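Local structure of nuclear polyadenylated rna-binding protein NAB2 (Saccharomyces cerevisiae, 2V75) at residues I28-E33 with A53-S58; L37-G42 with Q69-A74; L75-Q80 with E85-K90. The protein binds the poly(A) tails of mRNAs and pre-mRNAs, protecting them from the exosome, and helps control tail length and nuclear export. All blocks are in the same frame, centred on the assembly; numbering follows the deposited sequence.

Interaction 1 (I28-E33 with A53-S58); sequences IKYVAE and ASLFDS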
loop_
_atom_site.group_PDB
_atom_site.type_symbol
_atom_site.label_atom_id
_atom_site.label_comp_id
_atom_site.label_asym_id
_atom_site.label_seq_id
_atom_site.Cartn_x
_atom_site.Cartn_y
_atom_site.Cartn_z
ATOM N N ILE A 28 10.515 -4.138 -0.230
ATOM C CA ILE A 28 9.175 -3.795 -0.721
ATOM C C ILE A 28 8.190 -4.920 -0.420
ATOM O O ILE A 28 7.104 -4.638 0.037
ATOM C CB ILE A 28 9.205 -3.462 -2.222
ATOM C CG1 ILE A 28 9.800 -2.070 -2.421
ATOM C CG2 ILE A 28 7.831 -3.511 -2.844
ATOM C CD1 ILE A 28 10.174 -1.827 -3.926
ATOM N N LYS A 29 8.592 -6.164 -0.641
ATOM C CA LYS A 29 7.703 -7.318 -0.519
ATOM C C LYS A 29 7.257 -7.383 0.944
ATOM O O LYS A 29 6.080 -7.591 1.243
ATOM C CB LYS A 29 8.429 -8.575 -0.927
ATOM C CG LYS A 29 7.546 -9.809 -1.049
ATOM C CD LYS A 29 8.297 -11.043 -1.591
ATOM C CE LYS A 29 8.362 -11.057 -3.120
ATOM N NZ LYS A 29 7.016 -10.811 -3.718
ATOM N N TYR A 30 8.193 -7.141 1.856
ATOM C CA TYR A 30 7.852 -7.205 3.286
ATOM C C TYR A 30 6.941 -6.075 3.698
ATOM O O TYR A 30 5.935 -6.337 4.374
ATOM C CB TYR A 30 9.102 -7.135 4.149
ATOM C CG TYR A 30 8.806 -7.108 5.643
ATOM C CD1 TYR A 30 8.350 -8.239 6.284
ATOM C CD2 TYR A 30 9.003 -5.966 6.411
ATOM C CE1 TYR A 30 8.111 -8.233 7.662
ATOM C CE2 TYR A 30 8.743 -5.949 7.798
ATOM C CZ TYR A 30 8.275 -7.094 8.404
ATOM O OH TYR A 30 8.054 -7.149 9.776
ATOM N N VAL A 31 7.291 -4.838 3.324
ATOM C CA VAL A 31 6.437 -3.662 3.626
ATOM C C VAL A 31 5.024 -3.903 3.047
ATOM O O VAL A 31 4.016 -3.677 3.731
ATOM C CB VAL A 31 7.047 -2.329 3.158
ATOM C CG1 VAL A 31 6.081 -1.136 3.387
ATOM C CG2 VAL A 31 8.415 -2.056 3.814
ATOM N N ALA A 32 4.923 -4.398 1.824
ATOM C CA ALA A 32 3.617 -4.680 1.235
ATOM C C ALA A 32 2.854 -5.729 2.058
ATOM O O ALA A 32 1.654 -5.594 2.345
ATOM C CB ALA A 32 3.781 -5.148 -0.220
ATOM N N GLU A 33 3.543 -6.766 2.500
ATOM C CA GLU A 33 2.879 -7.799 3.295
ATOM C C GLU A 33 2.407 -7.221 4.623
ATOM O O GLU A 33 1.339 -7.597 5.127
ATOM C CB GLU A 33 3.824 -8.963 3.530
ATOM C CG GLU A 33 3.970 -9.857 2.296
ATOM C CD GLU A 33 3.174 -11.155 2.400
ATOM O OE1 GLU A 33 2.417 -11.336 3.387
ATOM O OE2 GLU A 33 3.346 -12.018 1.502
ATOM N N ALA A 53 5.018 3.983 10.448
ATOM C CA ALA A 53 5.943 5.016 10.906
ATOM C C ALA A 53 6.806 4.547 12.068
ATOM O O ALA A 53 7.953 5.005 12.221
ATOM C CB ALA A 53 5.214 6.279 11.304
ATOM N N SER A 54 6.237 3.709 12.931
ATOM C CA SER A 54 7.014 3.085 13.983
ATOM C C SER A 54 8.057 2.068 13.482
ATOM O O SER A 54 9.034 1.844 14.139
ATOM C CB SER A 54 6.102 2.461 15.041
ATOM O OG SER A 54 5.630 1.191 14.668
ATOM N N LEU A 55 7.830 1.441 12.341
ATOM C CA LEU A 55 8.759 0.480 11.763
ATOM C C LEU A 55 9.836 1.005 10.796
ATOM O O LEU A 55 10.917 0.418 10.668
ATOM C CB LEU A 55 7.960 -0.590 11.031
ATOM C CG LEU A 55 7.713 -1.826 11.914
ATOM C CD1 LEU A 55 6.717 -1.496 13.013
ATOM C CD2 LEU A 55 7.208 -2.924 10.997
ATOM N N PHE A 56 9.540 2.100 10.123
ATOM C CA PHE A 56 10.354 2.553 9.004
ATOM C C PHE A 56 10.582 4.073 9.137
ATOM O O PHE A 56 9.697 4.821 8.797
ATOM C CB PHE A 56 9.622 2.256 7.700
ATOM C CG PHE A 56 9.265 0.786 7.568
ATOM C CD1 PHE A 56 10.263 -0.154 7.380
ATOM C CD2 PHE A 56 7.938 0.385 7.681
ATOM C CE1 PHE A 56 9.943 -1.536 7.274
ATOM C CE2 PHE A 56 7.616 -0.972 7.617
ATOM C CZ PHE A 56 8.621 -1.895 7.434
ATOM N N ASP A 57 11.734 4.474 9.654
ATOM C CA ASP A 57 12.104 5.880 9.778
ATOM C C ASP A 57 12.726 6.489 8.514
ATOM O O ASP A 57 13.004 7.698 8.473
ATOM C CB ASP A 57 13.008 6.082 10.979
ATOM C CG ASP A 57 14.231 5.187 10.959
ATOM O OD1 ASP A 57 14.484 4.515 9.914
ATOM O OD2 ASP A 57 14.923 5.145 12.005
ATOM N N SER A 58 12.914 5.665 7.492
ATOM C CA SER A 58 13.438 6.083 6.197
ATOM C C SER A 58 12.366 6.613 5.234
ATOM O O SER A 58 12.700 7.079 4.141
ATOM C CB SER A 58 14.146 4.866 5.572
ATOM O OG SER A 58 13.255 3.732 5.599
#
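In the all-helical N-terminal domain of Nab2, helix 28-40 packs Val31 and Tyr30 against Phe56, in the chain that follows helix 45-55, with Leu55 at the margin. Val31 presses one methyl, CG2, over a face of the Phe56 ring. This is a CH-pi contact in which Val31 CG2 lies 4.0 Å from the Phe56 ring centroid, 27° off the normal, and it is shifted toward the rim, with 3.6 Å between Val31 CG2 and Phe56 CZ. The opposite face of the ring is backed by CB of the preceding residue, Leu55, which leaves the phenyl group clasped between its own neighbour and the facing helix. Tyr30 arrives quite differently: its CE2 stands 4.1 Å from Phe56 CZ, so the two aromatic rings meet rim to rim and do not stack. With CG anti to the backbone N (chi1 176°), Tyr30 swings its ring out so that one edge carbon meets this rim, and its OH ends 4.5 Å from Leu55 CD2. The domain belongs to the PWI-like clan. Here Leu18 of helix 7-18 also touches Val31, and Glu26 touches both Val31 and Phe56. Where the chain runs on past Phe56, the hydroxyl of Ser58 hydrogen-bonds to OE2 of this same Glu26, tying the segment after helix 45-55 to the one that precedes helix 28-40.

Interaction 2 (L37-G42 with Q69-A74); sequences LLIVNG and QTAFFA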
loop_
_atom_site.group_PDB
_atom_site.type_symbol
_atom_site.label_atom_id
_atom_site.label_comp_id
_atom_site.label_asym_id
_atom_site.label_seq_id
_atom_site.Cartn_x
_atom_site.Cartn_y
_atom_site.Cartn_z
ATOM N N LEU A 37 -1.432 -6.999 5.978
ATOM C CA LEU A 37 -1.764 -7.568 7.272
ATOM C C LEU A 37 -2.536 -6.551 8.126
ATOM O O LEU A 37 -3.527 -6.934 8.787
ATOM C CB LEU A 37 -0.490 -7.993 8.020
ATOM C CG LEU A 37 -0.630 -8.479 9.457
ATOM C CD1 LEU A 37 -1.284 -9.841 9.527
ATOM C CD2 LEU A 37 0.732 -8.539 10.149
ATOM N N LEU A 38 -2.055 -5.313 8.152
ATOM C CA LEU A 38 -2.672 -4.271 9.000
ATOM C C LEU A 38 -4.080 -3.952 8.467
ATOM O O LEU A 38 -5.011 -3.820 9.228
ATOM C CB LEU A 38 -1.798 -3.021 9.004
ATOM C CG LEU A 38 -0.485 -3.186 9.797
ATOM C CD1 LEU A 38 0.433 -1.999 9.555
ATOM C CD2 LEU A 38 -0.814 -3.455 11.270
ATOM N N ILE A 39 -4.242 -3.902 7.153
ATOM C CA ILE A 39 -5.501 -3.450 6.534
ATOM C C ILE A 39 -6.528 -4.539 6.617
ATOM O O ILE A 39 -7.617 -4.334 7.145
ATOM C CB ILE A 39 -5.341 -3.004 5.081
ATOM C CG1 ILE A 39 -4.558 -1.692 5.046
ATOM C CG2 ILE A 39 -6.731 -2.928 4.397
ATOM C CD1 ILE A 39 -4.144 -1.210 3.650
ATOM N N VAL A 40 -6.154 -5.740 6.184
ATOM C CA VAL A 40 -7.088 -6.830 6.209
ATOM C C VAL A 40 -7.634 -7.099 7.601
ATOM O O VAL A 40 -8.751 -7.575 7.757
ATOM C CB VAL A 40 -6.406 -8.092 5.694
ATOM C CG1 VAL A 40 -7.075 -9.318 6.302
ATOM C CG2 VAL A 40 -6.466 -8.043 4.169
ATOM N N ASN A 41 -6.847 -6.806 8.630
ATOM C CA ASN A 41 -7.321 -7.076 9.967
ATOM C C ASN A 41 -8.107 -5.960 10.637
ATOM O O ASN A 41 -8.400 -6.045 11.831
ATOM C CB ASN A 41 -6.171 -7.560 10.836
ATOM C CG ASN A 41 -5.867 -9.019 10.577
ATOM O OD1 ASN A 41 -6.616 -9.901 11.011
ATOM N ND2 ASN A 41 -4.809 -9.278 9.810
ATOM N N GLY A 42 -8.473 -4.929 9.888
ATOM C CA GLY A 42 -9.359 -3.900 10.443
ATOM C C GLY A 42 -8.702 -2.596 10.902
ATOM O O GLY A 42 -9.303 -1.855 11.668
ATOM N N GLN A 69 -3.476 5.296 1.914
ATOM C CA GLN A 69 -4.643 5.780 1.177
ATOM C C GLN A 69 -4.863 5.008 -0.118
ATOM O O GLN A 69 -5.952 4.556 -0.434
ATOM C CB GLN A 69 -4.464 7.289 0.922
ATOM C CG GLN A 69 -4.613 8.080 2.180
ATOM C CD GLN A 69 -4.397 9.572 1.956
ATOM O OE1 GLN A 69 -4.044 9.973 0.847
ATOM N NE2 GLN A 69 -4.575 10.368 3.000
ATOM N N THR A 70 -3.800 4.810 -0.889
ATOM C CA THR A 70 -3.921 4.098 -2.137
ATOM C C THR A 70 -4.309 2.627 -1.934
ATOM O O THR A 70 -5.163 2.104 -2.659
ATOM C CB THR A 70 -2.574 4.099 -2.868
ATOM O OG1 THR A 70 -2.229 5.448 -3.141
ATOM C CG2 THR A 70 -2.602 3.255 -4.166
ATOM N N ALA A 71 -3.773 2.026 -0.893
ATOM C CA ALA A 71 -4.074 0.640 -0.564
ATOM C C ALA A 71 -5.559 0.497 -0.237
ATOM O O ALA A 71 -6.189 -0.398 -0.749
ATOM C CB ALA A 71 -3.256 0.178 0.648
ATOM N N PHE A 72 -6.092 1.318 0.658
ATOM C CA PHE A 72 -7.486 1.128 1.034
ATOM C C PHE A 72 -8.376 1.390 -0.170
ATOM O O PHE A 72 -9.398 0.757 -0.411
ATOM C CB PHE A 72 -7.881 2.082 2.160
ATOM C CG PHE A 72 -7.606 1.589 3.558
ATOM C CD1 PHE A 72 -8.476 0.729 4.205
ATOM C CD2 PHE A 72 -6.537 2.089 4.271
ATOM C CE1 PHE A 72 -8.223 0.322 5.523
ATOM C CE2 PHE A 72 -6.300 1.709 5.590
ATOM C CZ PHE A 72 -7.154 0.827 6.221
ATOM N N PHE A 73 -8.025 2.418 -0.929
ATOM C CA PHE A 73 -8.739 2.751 -2.118
ATOM C C PHE A 73 -8.771 1.593 -3.119
ATOM O O PHE A 73 -9.837 1.199 -3.653
ATOM C CB PHE A 73 -8.164 4.043 -2.705
ATOM C CG PHE A 73 -9.114 4.777 -3.598
ATOM C CD1 PHE A 73 -9.911 5.835 -3.151
ATOM C CD2 PHE A 73 -9.231 4.372 -4.914
ATOM C CE1 PHE A 73 -10.767 6.494 -4.016
ATOM C CE2 PHE A 73 -10.098 5.024 -5.795
ATOM C CZ PHE A 73 -10.858 6.089 -5.335
ATOM N N ALA A 74 -7.601 1.021 -3.383
ATOM C CA ALA A 74 -7.455 -0.115 -4.292
ATOM C C ALA A 74 -8.276 -1.334 -3.832
ATOM O O ALA A 74 -8.943 -1.961 -4.661
ATOM C CB ALA A 74 -5.996 -0.486 -4.425
#
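Ile39, in the last turns of helix 28-40, faces Phe72 on helix 61-79, their CA atoms lying 7.4 Å apart in the closest backbone approach of the two segments. This is helix-to-helix packing in the interior of the five-helix Nab2 N-terminal domain, and it is wholly apolar. Ile39 does nearly all the touching from its side, with three different carbons. Ile39 CG1 sits over the face of the Phe72 ring, 4.0 Å from the centroid and 22° off the normal, a CH-pi contact nearest to the CE2–CZ side. Ile39 CG2 lies above the same face, out toward the opposite edge of the ring, 3.7 Å from Phe72 CE1. From CG1 the chain runs on, CD1 anti to CA, past the ring to Ala71, where Ile39 CD1 and Ala71 CB close to 3.4 Å, tighter than usual carbon packing. Phe72 itself is brought in by its first torsion (chi1 -87°), which sets CG beside the backbone N and carries the ring across the isoleucine side chain. Beyond the pair, Val14 of helix 7-18 touches Ala71, and Val45 of helix 45-55 touches Phe72, so the contact lies among four of the domain's helices. Soon after Ile39 the helix ends in a Schellman motif. Gly42, with positive phi, is its C-prime residue, and Gly42 N bonds to Ile39 O at 2.9 Å, alongside the bond from the next backbone N, of Gly43, to Leu38 O. A side chain joins in at this end as well: Asn41 ND2 donates to a lone pair of Leu37 O at 2.9 Å, in the carbonyl plane and nearly straight at 167°, with the acceptor lying almost in the plane of the Asn41 amide.

Interaction 3 (L75-Q80 with E85-K90); sequences LEALQQ and ENIVSK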
loop_
_atom_site.group_PDB
_atom_site.type_symbol
_atom_site.label_atom_id
_atom_site.label_comp_id
_atom_site.label_asym_id
_atom_site.label_seq_id
_atom_site.Cartn_x
_atom_site.Cartn_y
_atom_site.Cartn_z
ATOM N N LEU A 75 -8.277 -1.609 -2.530
ATOM C CA LEU A 75 -9.071 -2.694 -1.963
ATOM C C LEU A 75 -10.565 -2.501 -2.273
ATOM O O LEU A 75 -11.242 -3.439 -2.689
ATOM C CB LEU A 75 -8.798 -2.793 -0.450
ATOM C CG LEU A 75 -9.570 -3.873 0.321
ATOM C CD1 LEU A 75 -9.331 -5.274 -0.292
ATOM C CD2 LEU A 75 -9.207 -3.810 1.831
ATOM N N GLU A 76 -11.097 -1.293 -2.047
ATOM C CA GLU A 76 -12.476 -1.002 -2.291
ATOM C C GLU A 76 -12.776 -1.196 -3.756
ATOM O O GLU A 76 -13.743 -1.857 -4.122
ATOM C CB GLU A 76 -12.803 0.435 -1.875
ATOM C CG GLU A 76 -14.257 0.799 -2.110
ATOM C CD GLU A 76 -15.245 -0.156 -1.443
ATOM O OE1 GLU A 76 -14.981 -0.654 -0.323
ATOM O OE2 GLU A 76 -16.324 -0.344 -2.030
ATOM N N ALA A 77 -11.891 -0.681 -4.608
ATOM C CA ALA A 77 -12.038 -0.812 -6.053
ATOM C C ALA A 77 -12.100 -2.264 -6.479
ATOM O O ALA A 77 -12.972 -2.684 -7.236
ATOM C CB ALA A 77 -10.927 -0.089 -6.785
ATOM N N LEU A 78 -11.172 -3.063 -5.967
ATOM C CA LEU A 78 -11.233 -4.480 -6.194
ATOM C C LEU A 78 -12.587 -5.120 -5.807
ATOM O O LEU A 78 -13.141 -5.898 -6.597
ATOM C CB LEU A 78 -10.103 -5.162 -5.443
ATOM C CG LEU A 78 -8.689 -4.913 -5.985
ATOM C CD1 LEU A 78 -7.736 -5.459 -4.943
ATOM C CD2 LEU A 78 -8.509 -5.630 -7.367
ATOM N N GLN A 79 -13.079 -4.830 -4.601
ATOM C CA GLN A 79 -14.398 -5.310 -4.136
ATOM C C GLN A 79 -15.565 -4.902 -5.044
ATOM O O GLN A 79 -16.556 -5.622 -5.179
ATOM C CB GLN A 79 -14.644 -4.850 -2.688
ATOM C CG GLN A 79 -13.821 -5.629 -1.643
ATOM C CD GLN A 79 -13.707 -4.924 -0.294
ATOM O OE1 GLN A 79 -13.914 -3.713 -0.184
ATOM N NE2 GLN A 79 -13.366 -5.684 0.743
ATOM N N GLN A 80 -15.435 -3.762 -5.708
ATOM C CA GLN A 80 -16.448 -3.296 -6.633
ATOM C C GLN A 80 -16.254 -3.921 -8.007
ATOM O O GLN A 80 -17.028 -3.673 -8.924
ATOM C CB GLN A 80 -16.393 -1.776 -6.698
ATOM C CG GLN A 80 -16.718 -1.154 -5.364
ATOM C CD GLN A 80 -16.665 0.367 -5.413
ATOM O OE1 GLN A 80 -16.447 0.964 -6.472
ATOM N NE2 GLN A 80 -16.866 0.999 -4.262
ATOM N N GLU A 85 -5.199 -5.590 -12.884
ATOM C CA GLU A 85 -4.398 -5.031 -13.993
ATOM C C GLU A 85 -4.627 -3.544 -14.167
ATOM O O GLU A 85 -3.672 -2.778 -14.257
ATOM C CB GLU A 85 -4.747 -5.702 -15.326
ATOM C CG GLU A 85 -4.062 -7.026 -15.442
ATOM C CD GLU A 85 -4.460 -7.679 -16.780
ATOM O OE1 GLU A 85 -4.083 -7.128 -17.908
ATOM O OE2 GLU A 85 -5.137 -8.769 -16.657
ATOM N N ASN A 86 -5.906 -3.155 -14.237
ATOM C CA ASN A 86 -6.282 -1.768 -14.475
ATOM C C ASN A 86 -5.721 -0.904 -13.347
ATOM O O ASN A 86 -5.214 0.211 -13.575
ATOM C CB ASN A 86 -7.813 -1.584 -14.548
ATOM C CG ASN A 86 -8.448 -2.158 -15.811
ATOM O OD1 ASN A 86 -9.646 -2.495 -15.801
ATOM N ND2 ASN A 86 -7.667 -2.254 -16.909
ATOM N N ILE A 87 -5.782 -1.435 -12.124
ATOM C CA ILE A 87 -5.296 -0.705 -10.970
ATOM C C ILE A 87 -3.770 -0.528 -11.002
ATOM O O ILE A 87 -3.245 0.561 -10.774
ATOM C CB ILE A 87 -5.778 -1.348 -9.640
ATOM C CG1 ILE A 87 -7.317 -1.362 -9.583
ATOM C CG2 ILE A 87 -5.101 -0.636 -8.473
ATOM C CD1 ILE A 87 -7.867 -1.959 -8.302
ATOM N N VAL A 88 -3.072 -1.613 -11.307
ATOM C CA VAL A 88 -1.633 -1.576 -11.562
ATOM C C VAL A 88 -1.258 -0.586 -12.673
ATOM O O VAL A 88 -0.346 0.205 -12.489
ATOM C CB VAL A 88 -1.126 -2.971 -11.937
ATOM C CG1 VAL A 88 0.347 -2.912 -12.411
ATOM C CG2 VAL A 88 -1.219 -3.944 -10.749
ATOM N N SER A 89 -1.974 -0.608 -13.799
ATOM C CA SER A 89 -1.652 0.306 -14.885
ATOM C C SER A 89 -1.756 1.773 -14.412
ATOM O O SER A 89 -0.905 2.582 -14.755
ATOM C CB SER A 89 -2.484 0.013 -16.158
ATOM O OG SER A 89 -1.690 -0.775 -17.050
ATOM N N LYS A 90 -2.739 2.084 -13.574
ATOM C CA LYS A 90 -2.940 3.438 -13.046
ATOM C C LYS A 90 -1.764 3.845 -12.141
ATOM O O LYS A 90 -1.252 4.964 -12.244
ATOM C CB LYS A 90 -4.267 3.527 -12.271
ATOM C CG LYS A 90 -5.550 3.664 -13.135
ATOM C CD LYS A 90 -6.797 3.451 -12.274
ATOM C CE LYS A 90 -7.982 2.863 -13.042
ATOM N NZ LYS A 90 -8.164 3.524 -14.352
#
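Ile87 drives its terminal methyl CD1 between Ala77 and Leu78, and this one carbon makes the whole close part of the contact. Ile87 CD1 lies 3.9 Å from Ala77 CB and 3.8 Å from both CG and CD2 of Leu78. The side chain reaches that far because it is stretched out from CB, CD1 standing anti to CA (chi2 -179°), so that CG1 and CD1 project from helix 84-93 like a short rod. Leu78 comes to meet it from the flank of its helix: its first torsion (chi1 -70°) sets CG beside the backbone N, and the branched end then turns one methyl, CD2, against the isoleucine tip. Ala77 has its CB directed toward helix 84-93 and offers just that carbon. The backbones are nearest here, with 8.3 Å between Ala77 CA and Ile87 CA.

The two helices, 61-79 and 84-93, are the last two modelled helices of the all-helical Nab2 N-terminal domain and are joined by a short loop. Ile13 of helix 7-18 touches both Leu78 and Ile87, so the first helix covers the apolar meeting point, while Tyr6, the first modelled residue, also lies on Leu78. Glu82 in the connecting loop touches Ile87 and Lys90.

Away from this methyl the tight apolar contact gives way to polar, solvent-exposed residues, among them Glu76 and Gln80. At the C-terminal part of segment 75-80, Gln80 NE2 donates to Glu76 OE2 at 2.7 Å, on its anti lone pair, with a bent angle of 146° and the acceptor tilted out of the Gln80 amide plane.

How the interactions relate
The three contacts form a bent chain across the helical domain, with interaction 2 in the middle. Interactions 1 and 2 share helix 28-40, whose start packs on the chain at the end of helix 45-55 and whose finish packs on helix 61-79; their centres are 14 Å apart and their segments alternate along the chain. Interactions 2 and 3 share helix 61-79, follow in series with centres 13 Å apart, and touch directly: Ile39 CG2 meets Leu75 CD2 at 3.7 Å. Interactions 1 and 3, centres 22 Å apart, flank the chain's centre on opposite sides. With helix 7-18 packed on helices 28-40, 61-79 and 84-93, they build the compact Mlp1-binding domain required for nuclear export.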